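Long-range contacts in chromosome-partitioning ATPase Soj (Thermus thermophilus, PDB 2BEJ), which hydrolyses ATP and binds double-stranded DNA cooperatively in a strictly ATP-dependent fashion, probably serving in chromosome partitioning: residues 63-68 with 104-109; 141-146 with 187-192; 202-207 with 235-240. All coordinates share one frame; numbering follows the deposited sequence.

Contact 1 (63-68 with 104-109); sequences HLLQGE and REALRD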
loop_
_atom_site.group_PDB
_atom_site.type_symbol
_atom_site.label_atom_id
_atom_site.label_comp_id
_atom_site.label_asym_id
_atom_site.label_seq_id
_atom_site.Cartn_x
_atom_site.Cartn_y
_atom_site.Cartn_z
ATOM N N HIS A 63 30.150 10.735 -21.057
ATOM C CA HIS A 63 31.184 11.696 -20.711
ATOM C C HIS A 63 31.613 11.613 -19.244
ATOM O O HIS A 63 32.701 12.056 -18.891
ATOM C CB HIS A 63 30.721 13.108 -21.086
ATOM C CG HIS A 63 30.440 13.273 -22.550
ATOM N ND1 HIS A 63 31.215 14.062 -23.374
ATOM C CD2 HIS A 63 29.488 12.723 -23.344
ATOM C CE1 HIS A 63 30.746 14.001 -24.609
ATOM N NE2 HIS A 63 29.702 13.193 -24.619
ATOM N N LEU A 64 30.750 11.050 -18.395
ATOM C CA LEU A 64 31.097 10.800 -16.993
ATOM C C LEU A 64 32.113 9.659 -16.893
ATOM O O LEU A 64 33.022 9.697 -16.060
ATOM C CB LEU A 64 29.844 10.474 -16.171
ATOM C CG LEU A 64 30.023 10.213 -14.670
ATOM C CD1 LEU A 64 29.979 11.517 -13.872
ATOM C CD2 LEU A 64 28.973 9.238 -14.172
ATOM N N LEU A 65 31.950 8.657 -17.756
ATOM C CA LEU A 65 32.812 7.474 -17.760
ATOM C C LEU A 65 34.203 7.762 -18.353
ATOM O O LEU A 65 35.170 7.058 -18.048
ATOM C CB LEU A 65 32.132 6.304 -18.490
ATOM C CG LEU A 65 30.818 5.734 -17.929
ATOM C CD1 LEU A 65 30.136 4.853 -18.964
ATOM C CD2 LEU A 65 31.015 4.970 -16.613
ATOM N N GLN A 66 34.289 8.795 -19.192
ATOM C CA GLN A 66 35.564 9.273 -19.733
ATOM C C GLN A 66 36.363 10.137 -18.750
ATOM O O GLN A 66 37.564 10.356 -18.944
ATOM C CB GLN A 66 35.353 10.041 -21.040
ATOM C CG GLN A 66 35.613 9.213 -22.286
ATOM C CD GLN A 66 34.376 8.984 -23.131
ATOM O OE1 GLN A 66 33.545 9.890 -23.299
ATOM N NE2 GLN A 66 34.263 7.773 -23.696
ATOM N N GLY A 67 35.695 10.637 -17.715
ATOM C CA GLY A 67 36.369 11.386 -16.657
ATOM C C GLY A 67 35.865 12.795 -16.405
ATOM O O GLY A 67 36.277 13.431 -15.429
ATOM N N GLU A 68 34.983 13.288 -17.274
ATOM C CA GLU A 68 34.450 14.652 -17.152
ATOM C C GLU A 68 33.568 14.819 -15.908
ATOM O O GLU A 68 32.753 13.941 -15.613
ATOM C CB GLU A 68 33.706 15.071 -18.426
ATOM C CG GLU A 68 34.635 15.436 -19.588
ATOM C CD GLU A 68 33.899 15.875 -20.847
ATOM O OE1 GLU A 68 32.679 15.637 -20.957
ATOM O OE2 GLU A 68 34.552 16.455 -21.739
ATOM N N ARG A 104 30.329 2.064 -10.963
ATOM C CA ARG A 104 30.584 2.124 -9.525
ATOM C C ARG A 104 31.747 3.064 -9.173
ATOM O O ARG A 104 31.658 3.815 -8.204
ATOM C CB ARG A 104 30.821 0.722 -8.951
ATOM C CG ARG A 104 30.894 0.683 -7.427
ATOM C CD ARG A 104 30.698 -0.722 -6.882
ATOM N NE ARG A 104 31.932 -1.503 -6.829
ATOM C CZ ARG A 104 31.973 -2.831 -6.745
ATOM N NH1 ARG A 104 33.143 -3.453 -6.696
ATOM N NH2 ARG A 104 30.847 -3.544 -6.721
ATOM N N GLU A 105 32.819 3.026 -9.970
ATOM C CA GLU A 105 33.977 3.904 -9.750
ATOM C C GLU A 105 33.714 5.339 -10.210
ATOM O O GLU A 105 34.051 6.289 -9.504
ATOM C CB GLU A 105 35.253 3.362 -10.425
ATOM C CG GLU A 105 35.493 1.839 -10.371
ATOM C CD GLU A 105 35.385 1.215 -8.975
ATOM O OE1 GLU A 105 35.458 -0.033 -8.890
ATOM O OE2 GLU A 105 35.227 1.948 -7.972
ATOM N N ALA A 106 33.108 5.483 -11.389
ATOM C CA ALA A 106 32.819 6.791 -11.985
ATOM C C ALA A 106 31.794 7.632 -11.213
ATOM O O ALA A 106 31.800 8.861 -11.320
ATOM C CB ALA A 106 32.378 6.621 -13.427
ATOM N N LEU A 107 30.910 6.977 -10.455
ATOM C CA LEU A 107 29.924 7.682 -9.632
ATOM C C LEU A 107 30.542 8.237 -8.350
ATOM O O LEU A 107 30.735 7.510 -7.372
ATOM C CB LEU A 107 28.730 6.777 -9.295
ATOM C CG LEU A 107 27.603 6.596 -10.316
ATOM C CD1 LEU A 107 26.645 5.528 -9.822
ATOM C CD2 LEU A 107 26.856 7.900 -10.579
ATOM N N ARG A 108 30.859 9.529 -8.372
ATOM C CA ARG A 108 31.411 10.227 -7.211
ATOM C C ARG A 108 30.311 11.078 -6.594
ATOM O O ARG A 108 30.505 12.260 -6.301
ATOM C CB ARG A 108 32.612 11.086 -7.631
ATOM C CG ARG A 108 33.773 10.280 -8.207
ATOM C CD ARG A 108 34.268 10.860 -9.527
ATOM N NE ARG A 108 35.382 10.079 -10.071
ATOM C CZ ARG A 108 35.554 9.797 -11.363
ATOM N NH1 ARG A 108 36.598 9.074 -11.746
ATOM N NH2 ARG A 108 34.682 10.225 -12.274
ATOM N N ASP A 109 29.157 10.444 -6.382
ATOM C CA ASP A 109 27.915 11.122 -6.008
ATOM C C ASP A 109 27.736 11.329 -4.501
ATOM O O ASP A 109 26.619 11.219 -3.980
ATOM C CB ASP A 109 26.711 10.356 -6.587
ATOM C CG ASP A 109 26.731 8.873 -6.239
ATOM O OD1 ASP A 109 27.223 8.507 -5.149
ATOM O OD2 ASP A 109 26.240 8.063 -7.060
#

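Contact 2 (141-146 with 187-192); sequences VQAEYY and QQVEAQ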
loop_
_atom_site.group_PDB
_atom_site.type_symbol
_atom_site.label_atom_id
_atom_site.label_comp_id
_atom_site.label_asym_id
_atom_site.label_seq_id
_atom_site.Cartn_x
_atom_site.Cartn_y
_atom_site.Cartn_z
ATOM N N VAL A 141 6.956 -4.577 -12.445
ATOM C CA VAL A 141 6.328 -5.657 -13.201
ATOM C C VAL A 141 4.867 -5.311 -13.469
ATOM O O VAL A 141 4.218 -4.690 -12.624
ATOM C CB VAL A 141 6.412 -7.038 -12.462
ATOM C CG1 VAL A 141 7.841 -7.422 -12.191
ATOM C CG2 VAL A 141 5.632 -7.032 -11.153
ATOM N N GLN A 142 4.353 -5.698 -14.638
ATOM C CA GLN A 142 2.910 -5.652 -14.880
ATOM C C GLN A 142 2.247 -6.755 -14.098
ATOM O O GLN A 142 2.829 -7.823 -13.923
ATOM C CB GLN A 142 2.567 -5.886 -16.353
ATOM C CG GLN A 142 2.446 -4.644 -17.186
ATOM C CD GLN A 142 3.756 -4.280 -17.809
ATOM O OE1 GLN A 142 4.658 -3.827 -17.116
ATOM N NE2 GLN A 142 3.890 -4.503 -19.124
ATOM N N ALA A 143 1.022 -6.510 -13.648
ATOM C CA ALA A 143 0.209 -7.565 -13.070
ATOM C C ALA A 143 -0.335 -8.448 -14.198
ATOM O O ALA A 143 -1.538 -8.470 -14.463
ATOM C CB ALA A 143 -0.920 -6.986 -12.229
ATOM N N GLU A 144 0.578 -9.159 -14.858
ATOM C CA GLU A 144 0.274 -10.092 -15.946
ATOM C C GLU A 144 1.016 -11.393 -15.667
ATOM O O GLU A 144 2.029 -11.384 -14.975
ATOM C CB GLU A 144 0.688 -9.484 -17.288
ATOM C CG GLU A 144 -0.195 -8.295 -17.699
ATOM C CD GLU A 144 0.401 -7.425 -18.799
ATOM O OE1 GLU A 144 0.019 -6.231 -18.879
ATOM O OE2 GLU A 144 1.237 -7.922 -19.590
ATOM N N TYR A 145 0.516 -12.517 -16.178
ATOM C CA TYR A 145 1.032 -13.825 -15.730
ATOM C C TYR A 145 2.519 -14.138 -15.936
ATOM O O TYR A 145 3.121 -14.840 -15.116
ATOM C CB TYR A 145 0.124 -14.988 -16.148
ATOM C CG TYR A 145 -0.699 -15.449 -14.970
ATOM C CD1 TYR A 145 -1.926 -14.860 -14.681
ATOM C CD2 TYR A 145 -0.213 -16.430 -14.102
ATOM C CE1 TYR A 145 -2.670 -15.257 -13.567
ATOM C CE2 TYR A 145 -0.950 -16.838 -12.989
ATOM C CZ TYR A 145 -2.180 -16.249 -12.729
ATOM O OH TYR A 145 -2.917 -16.648 -11.631
ATOM N N TYR A 146 3.121 -13.594 -16.989
ATOM C CA TYR A 146 4.549 -13.814 -17.233
ATOM C C TYR A 146 5.436 -13.246 -16.110
ATOM O O TYR A 146 6.588 -13.661 -15.953
ATOM C CB TYR A 146 4.962 -13.226 -18.587
ATOM C CG TYR A 146 4.993 -11.711 -18.628
ATOM C CD1 TYR A 146 3.835 -10.978 -18.875
ATOM C CD2 TYR A 146 6.185 -11.011 -18.425
ATOM C CE1 TYR A 146 3.855 -9.586 -18.920
ATOM C CE2 TYR A 146 6.218 -9.614 -18.463
ATOM C CZ TYR A 146 5.046 -8.909 -18.711
ATOM O OH TYR A 146 5.059 -7.529 -18.754
ATOM N N GLN A 187 -6.069 -8.065 -10.206
ATOM C CA GLN A 187 -6.267 -8.507 -8.817
ATOM C C GLN A 187 -5.646 -9.873 -8.588
ATOM O O GLN A 187 -4.920 -10.080 -7.621
ATOM C CB GLN A 187 -7.754 -8.629 -8.465
ATOM C CG GLN A 187 -8.486 -7.335 -8.201
ATOM C CD GLN A 187 -9.881 -7.540 -7.608
ATOM O OE1 GLN A 187 -10.354 -8.671 -7.448
ATOM N NE2 GLN A 187 -10.544 -6.440 -7.288
ATOM N N GLN A 188 -5.960 -10.806 -9.483
ATOM C CA GLN A 188 -5.507 -12.182 -9.348
ATOM C C GLN A 188 -3.997 -12.322 -9.477
ATOM O O GLN A 188 -3.373 -13.073 -8.727
ATOM C CB GLN A 188 -6.213 -13.086 -10.368
ATOM C CG GLN A 188 -5.991 -14.563 -10.121
ATOM C CD GLN A 188 -6.585 -15.034 -8.801
ATOM O OE1 GLN A 188 -7.706 -14.656 -8.429
ATOM N NE2 GLN A 188 -5.833 -15.870 -8.087
ATOM N N VAL A 189 -3.402 -11.620 -10.431
ATOM C CA VAL A 189 -1.953 -11.663 -10.567
ATOM C C VAL A 189 -1.265 -11.003 -9.366
ATOM O O VAL A 189 -0.261 -11.515 -8.864
ATOM C CB VAL A 189 -1.471 -11.026 -11.874
ATOM C CG1 VAL A 189 0.060 -11.060 -11.943
ATOM C CG2 VAL A 189 -2.077 -11.780 -13.065
ATOM N N GLU A 190 -1.801 -9.875 -8.904
ATOM C CA GLU A 190 -1.221 -9.238 -7.720
ATOM C C GLU A 190 -1.220 -10.221 -6.550
ATOM O O GLU A 190 -0.188 -10.429 -5.937
ATOM C CB GLU A 190 -1.953 -7.969 -7.325
ATOM C CG GLU A 190 -1.290 -7.317 -6.106
ATOM C CD GLU A 190 -1.975 -6.085 -5.647
ATOM O OE1 GLU A 190 -2.761 -5.506 -6.434
ATOM O OE2 GLU A 190 -1.718 -5.685 -4.494
ATOM N N ALA A 191 -2.375 -10.839 -6.284
ATOM C CA ALA A 191 -2.525 -11.808 -5.197
ATOM C C ALA A 191 -1.540 -12.971 -5.298
ATOM O O ALA A 191 -1.039 -13.452 -4.281
ATOM C CB ALA A 191 -3.969 -12.341 -5.136
ATOM N N GLN A 192 -1.277 -13.428 -6.515
ATOM C CA GLN A 192 -0.311 -14.510 -6.730
ATOM C C GLN A 192 1.133 -14.042 -6.535
ATOM O O GLN A 192 1.973 -14.786 -6.013
ATOM C CB GLN A 192 -0.491 -15.126 -8.121
ATOM C CG GLN A 192 0.333 -16.395 -8.372
ATOM C CD GLN A 192 0.167 -17.461 -7.288
ATOM O OE1 GLN A 192 -0.862 -17.535 -6.600
ATOM N NE2 GLN A 192 1.187 -18.302 -7.141
#

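Contact 3 (202-207 with 235-240); sequences FWTVIP and YRRLAE. With ADP (adenosine-5'-diphosphate), chain B.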
loop_
_atom_site.group_PDB
_atom_site.type_symbol
_atom_site.label_atom_id
_atom_site.label_comp_id
_atom_site.label_asym_id
_atom_site.label_seq_id
_atom_site.Cartn_x
_atom_site.Cartn_y
_atom_site.Cartn_z
ATOM N N PHE A 202 5.978 -4.453 -2.985
ATOM C CA PHE A 202 5.535 -3.190 -2.377
ATOM C C PHE A 202 4.019 -3.230 -2.181
ATOM O O PHE A 202 3.306 -3.816 -2.988
ATOM C CB PHE A 202 5.867 -1.996 -3.269
ATOM C CG PHE A 202 7.302 -1.558 -3.213
ATOM C CD1 PHE A 202 7.800 -0.894 -2.090
ATOM C CD2 PHE A 202 8.144 -1.780 -4.294
ATOM C CE1 PHE A 202 9.126 -0.456 -2.034
ATOM C CE2 PHE A 202 9.475 -1.357 -4.267
ATOM C CZ PHE A 202 9.970 -0.690 -3.129
ATOM N N TRP A 203 3.522 -2.578 -1.136
ATOM C CA TRP A 203 2.075 -2.464 -0.984
ATOM C C TRP A 203 1.460 -1.445 -1.936
ATOM O O TRP A 203 0.345 -1.634 -2.410
ATOM C CB TRP A 203 1.698 -2.187 0.472
ATOM C CG TRP A 203 1.913 -3.405 1.275
ATOM C CD1 TRP A 203 2.972 -3.667 2.081
ATOM C CD2 TRP A 203 1.099 -4.588 1.271
ATOM N NE1 TRP A 203 2.856 -4.930 2.616
ATOM C CE2 TRP A 203 1.715 -5.519 2.130
ATOM C CE3 TRP A 203 -0.096 -4.945 0.630
ATOM C CZ2 TRP A 203 1.170 -6.783 2.385
ATOM C CZ3 TRP A 203 -0.635 -6.210 0.873
ATOM C CH2 TRP A 203 0.005 -7.112 1.742
ATOM N N THR A 204 2.205 -0.379 -2.216
ATOM C CA THR A 204 1.786 0.624 -3.187
ATOM C C THR A 204 1.885 0.025 -4.601
ATOM O O THR A 204 2.907 -0.558 -4.978
ATOM C CB THR A 204 2.660 1.878 -3.091
ATOM O OG1 THR A 204 2.684 2.332 -1.730
ATOM C CG2 THR A 204 2.100 2.989 -3.973
ATOM N N VAL A 205 0.795 0.174 -5.346
ATOM C CA VAL A 205 0.640 -0.349 -6.690
ATOM C C VAL A 205 0.324 0.848 -7.595
ATOM O O VAL A 205 -0.465 1.719 -7.223
ATOM C CB VAL A 205 -0.526 -1.368 -6.725
ATOM C CG1 VAL A 205 -0.839 -1.785 -8.142
ATOM C CG2 VAL A 205 -0.187 -2.594 -5.878
ATOM N N ILE A 206 0.955 0.892 -8.765
ATOM C CA ILE A 206 0.799 2.008 -9.683
ATOM C C ILE A 206 -0.305 1.687 -10.705
ATOM O O ILE A 206 -0.169 0.745 -11.485
ATOM C CB ILE A 206 2.142 2.342 -10.431
ATOM C CG1 ILE A 206 3.327 2.458 -9.451
ATOM C CG2 ILE A 206 1.969 3.569 -11.334
ATOM C CD1 ILE A 206 3.221 3.574 -8.420
ATOM N N PRO A 207 -1.388 2.485 -10.711
ATOM C CA PRO A 207 -2.501 2.265 -11.632
ATOM C C PRO A 207 -2.106 2.592 -13.062
ATOM O O PRO A 207 -1.307 3.504 -13.299
ATOM C CB PRO A 207 -3.565 3.265 -11.148
ATOM C CG PRO A 207 -2.761 4.369 -10.498
ATOM C CD PRO A 207 -1.594 3.675 -9.860
ATOM N N TYR A 235 2.597 7.361 -6.796
ATOM C CA TYR A 235 4.051 7.588 -6.775
ATOM C C TYR A 235 4.539 8.360 -5.553
ATOM O O TYR A 235 5.662 8.141 -5.088
ATOM C CB TYR A 235 4.558 8.221 -8.079
ATOM C CG TYR A 235 4.859 7.165 -9.135
ATOM C CD1 TYR A 235 5.848 6.211 -8.923
ATOM C CD2 TYR A 235 4.130 7.112 -10.326
ATOM C CE1 TYR A 235 6.117 5.217 -9.885
ATOM C CE2 TYR A 235 4.389 6.136 -11.291
ATOM C CZ TYR A 235 5.380 5.185 -11.058
ATOM O OH TYR A 235 5.633 4.219 -12.002
ATOM N N ARG A 236 3.696 9.256 -5.042
ATOM C CA ARG A 236 3.980 9.967 -3.798
ATOM C C ARG A 236 4.019 8.987 -2.609
ATOM O O ARG A 236 4.917 9.050 -1.774
ATOM C CB ARG A 236 2.938 11.076 -3.575
ATOM C CG ARG A 236 2.876 11.665 -2.150
ATOM C CD ARG A 236 3.693 12.939 -2.024
ATOM N NE ARG A 236 3.728 13.499 -0.664
ATOM C CZ ARG A 236 3.172 14.651 -0.292
ATOM N NH1 ARG A 236 2.506 15.403 -1.169
ATOM N NH2 ARG A 236 3.286 15.069 0.966
ATOM N N ARG A 237 3.039 8.083 -2.547
ATOM C CA ARG A 237 2.992 7.067 -1.513
ATOM C C ARG A 237 4.134 6.056 -1.697
ATOM O O ARG A 237 4.733 5.605 -0.727
ATOM C CB ARG A 237 1.622 6.390 -1.536
ATOM C CG ARG A 237 1.377 5.331 -0.467
ATOM C CD ARG A 237 -0.100 4.871 -0.490
ATOM N NE ARG A 237 -1.031 6.010 -0.493
ATOM C CZ ARG A 237 -1.893 6.285 -1.478
ATOM N NH1 ARG A 237 -1.991 5.495 -2.546
ATOM N NH2 ARG A 237 -2.670 7.357 -1.390
ATOM N N LEU A 238 4.455 5.727 -2.946
ATOM C CA LEU A 238 5.578 4.841 -3.215
ATOM C C LEU A 238 6.892 5.421 -2.700
ATOM O O LEU A 238 7.696 4.705 -2.099
ATOM C CB LEU A 238 5.698 4.517 -4.704
ATOM C CG LEU A 238 6.832 3.520 -4.978
ATOM C CD1 LEU A 238 6.547 2.156 -4.320
ATOM C CD2 LEU A 238 7.121 3.393 -6.489
ATOM N N ALA A 239 7.118 6.709 -2.952
ATOM C CA ALA A 239 8.284 7.392 -2.394
ATOM C C ALA A 239 8.332 7.231 -0.867
ATOM O O ALA A 239 9.385 6.914 -0.323
ATOM C CB ALA A 239 8.287 8.881 -2.787
ATOM N N GLU A 240 7.200 7.448 -0.187
ATOM C CA GLU A 240 7.101 7.167 1.262
ATOM C C GLU A 240 7.435 5.696 1.571
ATOM O O GLU A 240 8.212 5.403 2.480
ATOM C CB GLU A 240 5.714 7.533 1.806
ATOM C CG GLU A 240 5.436 9.047 1.773
ATOM C CD GLU A 240 3.957 9.415 1.743
ATOM O OE1 GLU A 240 3.080 8.529 1.934
ATOM O OE2 GLU A 240 3.667 10.621 1.522
HETATM P PB ADP B . 10.414 0.834 -19.307
HETATM O O1B ADP B . 11.276 2.016 -18.971
HETATM O O2B ADP B . 10.432 -0.268 -18.275
HETATM O O3B ADP B . 10.634 0.331 -20.713
HETATM P PA ADP B . 8.436 2.926 -19.356
HETATM O O1A ADP B . 9.311 3.708 -20.309
HETATM O O2A ADP B . 8.344 3.457 -17.949
HETATM O O3A ADP B . 8.892 1.370 -19.317
HETATM O "O5'" ADP B . 6.961 2.788 -19.925
HETATM C "C5'" ADP B . 6.687 2.345 -21.254
HETATM C "C4'" ADP B . 5.449 3.096 -21.734
HETATM O "O4'" ADP B . 4.330 2.786 -20.886
HETATM C "C3'" ADP B . 5.670 4.596 -21.637
HETATM O "O3'" ADP B . 5.019 5.248 -22.734
HETATM C "C2'" ADP B . 4.957 4.999 -20.367
HETATM O "O2'" ADP B . 4.492 6.347 -20.446
HETATM C "C1'" ADP B . 3.834 3.978 -20.253
HETATM N N9 ADP B . 3.479 3.752 -18.824
HETATM C C8 ADP B . 4.326 3.436 -17.820
HETATM N N7 ADP B . 3.665 3.312 -16.641
HETATM C C5 ADP B . 2.364 3.548 -16.884
HETATM C C6 ADP B . 1.108 3.570 -16.092
HETATM N N6 ADP B . 1.110 3.311 -14.762
HETATM N N1 ADP B . -0.043 3.862 -16.738
HETATM C C2 ADP B . -0.076 4.116 -18.063
HETATM N N3 ADP B . 1.022 4.109 -18.844
HETATM C C4 ADP B . 2.248 3.832 -18.326
#

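Contact 1 (63-68 with 104-109)
Leu64 lays its branched end across the last turn of the helix that carries Ala106, with CG, CD1 and CD2 all gathered round the Ala106 carbonyl; CG stands 4.0 Å from Ala106 O. The contact belongs to the P-loop NTPase domain of the ParA family and joins the ends of two short helices, 61-65 and 102-106, on the periphery of the fold. Because chi1 of Leu64 is -179°, CG swings away from the backbone N, and CD2 comes to 4.4 Å from Leu107 CD2, the side chain that continues inward onto Leu117 of strand 114-118. Ala106 points its CB at the other helix, where Leu65 CD2 meets it at 3.8 Å; the CA atoms of Leu65 and Ala106 are only 5.8 Å apart, which suits a methyl better than a longer side chain. Helix 61-65 closes with a Schellman motif at Gly67, whose positive phi calls for glycine, and Glu68 N bonds to His63 O at 3.1 Å. Arg108, its chain bent at chi2, folds back beside both helix ends. Glu105 O and Ala106 CA pack off-centre over one face of its guanidinium. The carbonyls at the helix ends, Glu105 O and Leu64 O, are likely to favour its positive charge, although NH2, approaching Leu64 O roughly in the guanidinium plane, stays 4.2 Å away, too far for a hydrogen bond.

Contact 2 (141-146 with 187-192)
The Tyr145 ring meets Val189 obliquely, with CG2 of the valine lying 3.5 Å from ring atom CD1 and almost as close to CE1, while the flat amide of Gln188 is nearly coplanar with the ring, the two planes 7° apart. Tyr145 and Gln188 touch through the hydroxyl end and the aliphatic part of the glutamine: Tyr145 OH is 4.0 Å from Gln188 CG, which a chi1 of -169° places at the hydroxyl, and the bend at chi2 then sets the direction of the amide. Within the loop, Glu144 OE2 sits at the edge of the Tyr146 ring, in its plane.

Val189 is the centre of the contact. Its CB faces the loop, and its two methyls divide the work: CG1, anti to the backbone N (chi1 178°), presses on the backbone at 3.5 Å from both Ala143 C and Glu144 N, whereas CG2 turns to the tyrosine. A beta-branched residue is apt here because both branches leave directly from CB. Ala143 answers with a methyl, its CB 4.1 Å from Val189 CB, and its small size lets the backbones approach to 5.3 Å between the CA atoms of these two residues. Replacing Val189 by an alanine takes away both methyls, which would probably open a gap beside the Ala143-Glu144 peptide and leave the Tyr145 ring less firmly placed.

On the next helix position Glu190 turns to Arg194 and to Arg237 of the second subunit. Ala143 is the centre of an inverse gamma turn, and the chain bends there as it leaves strand 136-142, which lies between the parallel strands 8-11 and 170-177; the whole is the strand-end loop and flanking helix of a P-loop NTPase alpha/beta fold.

Contact 3 (202-207 with 235-240)
Ile206 pushes its CD1 methyl over the centre of the Tyr235 ring, 3.6 Å from the centroid and 11° off the ring normal, a CH-pi contact in which the two side chains cross at about a right angle. The other branch, CG2, comes down on the same side of the ring, over its margin, 3.5 Å from Tyr235 CE2. With CG1 beside the backbone N and CG2 anti to it, the isoleucine fits both methyls to one face of the ring, one at the centre and one at the margin. Beyond CG2 lies the nucleotide, for Ile206 CG2 is also 3.5 Å from N6 of ADP.

One helical turn along, Leu238 is the bump offered by the helix: its CD1 sits over one face of the Phe202 ring, a CH-pi contact, 4.0 Å from the centroid and 16° off the normal, displaced toward CG. Between these two aromatic contacts Thr204 fills the hollow beside the helix backbone, its CG2 3.8 Å from Leu238 N. The close approach of the CA atoms of Thr204 and Leu238, 5.7 Å, suits a small beta-branched residue such as threonine.

This is the adenine side of a P-loop NTPase site, where the loop after helix 185-197 is laid along the C-terminal helix 230-248. Pro207 O receives the bond from ADP N6, at 2.8 Å and 176°, a nearly straight bond, consistent with the carbonyl helping to recognise the adenine amino group.

The polar ends find partners beyond the two segments. Tyr235 OH bonds Thr23 OG1 on helix 20-33, and Arg237 pairs with Glu190 of the second subunit. Thr204 OG1 lies across the aliphatic stem of Arg237, 3.5 Å from its CG, and bonds Glu241 OE1 on the same helix.

Contacts 2 and 3 form one neighbourhood: their centres are 16 Å apart, and they touch where Glu190 OE2 lies 3.7 Å from Val205 CG2. Both face the second subunit, and Glu190 in contact 2 pairs with Arg237 of that subunit's contact 3. The nucleotide lies beside them; contact 3 touches the adenine directly, while in contact 2 the Glu144 side chain is about 10 Å from ADP and about 7 Å from that of Val18, an ATP-binding residue. Contact 1 stands on the opposite side of the chain's centre, its nearest atoms about 18 Å from contact 3 and about 22 Å from contact 2, away from the nucleotide site.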